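Side-chain contact in fiber protein (Human adenovirus 21, PDB 3L88), which forms the receptor-binding knob at the end of the adenovirus fiber, a trimer through which the virus attaches to CD46 on host cells: residues P113-A117 with Y118-T122. Residues are numbered along the deposited sequence; the frame is centred on the assembly and turned at random.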
loop_
_atom_site.group_PDB
_atom_site.type_symbol
_atom_site.label_atom_id
_atom_site.label_comp_id
_atom_site.label_asym_id
_atom_site.label_seq_id
_atom_site.Cartn_x
_atom_site.Cartn_y
_atom_site.Cartn_z
ATOM N N PRO C 113 -2.105 17.854 3.104
ATOM C CA PRO C 113 -3.376 17.146 3.264
ATOM C C PRO C 113 -4.556 18.115 3.243
ATOM O O PRO C 113 -4.546 19.115 3.952
ATOM C CB PRO C 113 -3.247 16.493 4.645
ATOM C CG PRO C 113 -2.213 17.298 5.358
ATOM C CD PRO C 113 -1.263 17.784 4.309
ATOM N N SER C 114 -5.559 17.812 2.428
ATOM C CA SER C 114 -6.704 18.696 2.246
ATOM C C SER C 114 -7.428 18.990 3.551
ATOM O O SER C 114 -7.776 18.083 4.305
ATOM C CB SER C 114 -7.685 18.110 1.231
ATOM O OG SER C 114 -8.949 18.748 1.320
ATOM N N THR C 115 -7.689 20.268 3.783
ATOM C CA THR C 115 -8.393 20.708 4.974
ATOM C C THR C 115 -9.887 20.405 4.890
ATOM O O THR C 115 -10.586 20.385 5.906
ATOM C CB THR C 115 -8.185 22.213 5.201
ATOM O OG1 THR C 115 -6.908 22.427 5.811
ATOM C CG2 THR C 115 -9.267 22.768 6.102
ATOM N N THR C 116 -10.370 20.173 3.674
ATOM C CA THR C 116 -11.751 19.751 3.469
ATOM C C THR C 116 -11.925 18.278 3.816
ATOM O O THR C 116 -12.820 17.915 4.580
ATOM C CB THR C 116 -12.222 20.006 2.023
ATOM O OG1 THR C 116 -12.041 21.389 1.694
ATOM C CG2 THR C 116 -13.694 19.645 1.869
ATOM N N ALA C 117 -11.052 17.436 3.276
ATOM C CA ALA C 117 -11.149 15.997 3.501
ATOM C C ALA C 117 -10.732 15.630 4.923
ATOM O O ALA C 117 -11.305 14.727 5.537
ATOM C CB ALA C 117 -10.310 15.244 2.486
ATOM N N TYR C 118 -9.736 16.344 5.440
ATOM C CA TYR C 118 -9.232 16.105 6.785
ATOM C C TYR C 118 -9.199 17.415 7.563
ATOM O O TYR C 118 -8.172 18.090 7.620
ATOM C CB TYR C 118 -7.836 15.477 6.734
ATOM C CG TYR C 118 -7.657 14.460 5.624
ATOM C CD1 TYR C 118 -8.227 13.193 5.715
ATOM C CD2 TYR C 118 -6.937 14.777 4.477
ATOM C CE1 TYR C 118 -8.071 12.260 4.699
ATOM C CE2 TYR C 118 -6.771 13.850 3.457
ATOM C CZ TYR C 118 -7.339 12.594 3.575
ATOM O OH TYR C 118 -7.182 11.680 2.559
ATOM N N PRO C 119 -10.336 17.782 8.165
ATOM C CA PRO C 119 -10.473 19.074 8.821
ATOM C C PRO C 119 -9.853 19.094 10.215
ATOM O O PRO C 119 -9.674 18.048 10.833
ATOM C CB PRO C 119 -11.989 19.253 8.917
ATOM C CG PRO C 119 -12.525 17.862 9.012
ATOM C CD PRO C 119 -11.560 16.965 8.276
ATOM N N PHE C 120 -9.524 20.287 10.697
ATOM C CA PHE C 120 -9.190 20.478 12.100
ATOM C C PHE C 120 -10.463 20.450 12.950
ATOM O O PHE C 120 -11.474 21.057 12.590
ATOM C CB PHE C 120 -8.442 21.800 12.293
ATOM C CG PHE C 120 -7.072 21.826 11.661
ATOM C CD1 PHE C 120 -5.966 21.367 12.352
ATOM C CD2 PHE C 120 -6.888 22.336 10.384
ATOM C CE1 PHE C 120 -4.704 21.416 11.781
ATOM C CE2 PHE C 120 -5.628 22.382 9.806
ATOM C CZ PHE C 120 -4.538 21.916 10.504
ATOM N N ASN C 121 -10.420 19.716 14.059
ATOM C CA ASN C 121 -11.635 19.381 14.798
ATOM C C ASN C 121 -11.760 20.168 16.088
ATOM O O ASN C 121 -10.833 20.871 16.486
ATOM C CB ASN C 121 -11.694 17.881 15.101
ATOM C CG ASN C 121 -11.502 17.023 13.860
ATOM O OD1 ASN C 121 -12.368 16.972 12.984
ATOM N ND2 ASN C 121 -10.364 16.337 13.786
ATOM N N THR C 122 -12.913 20.042 16.737
ATOM C CA THR C 122 -13.167 20.720 18.006
ATOM C C THR C 122 -13.709 19.739 19.044
ATOM O O THR C 122 -14.031 20.122 20.170
ATOM C CB THR C 122 -14.166 21.887 17.841
ATOM O OG1 THR C 122 -15.381 21.404 17.251
ATOM C CG2 THR C 122 -13.572 22.980 16.957
#
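CB of A117 sits over the centre of one face of the ring of Y118, its own neighbour in sequence. This CH-pi contact is close to head-on: CB of A117 lies 3.9 Å from the centroid of the Y118 ring, only 11° off the normal. The first torsion of Y118 (chi1 -39°) keeps CG beside the backbone N and brings the ring alongside the turn, where its CD2 also meets CB of P113 at 4.1 Å. Residues 115-117 make a short turn with helical backbone angles but no regular helix, and S114 closes it. N of Y118 donates to O of S114 over 2.9 Å, and OG of S114 accepts from N of A117 at 3.2 Å, nearly straight at 171°, an ST motif, and weakly from N of T116. O of T115 meets CA of P119 in a CA-H...O contact at 3.2 Å, while OG1 of T115 approaches the F120 ring obliquely. The whole turn lies in the long loop between strands 94-95 and 130-138 of the knob. P113 and Y118 pack on L154 of strand 145-154 and Y195 of strand 191-196; the hydroxyl of Y118 bonds to N of I196 and to the hydroxyl of Y49 of the second subunit, whose I16 packs on A117, placing the turn at the trimer interface.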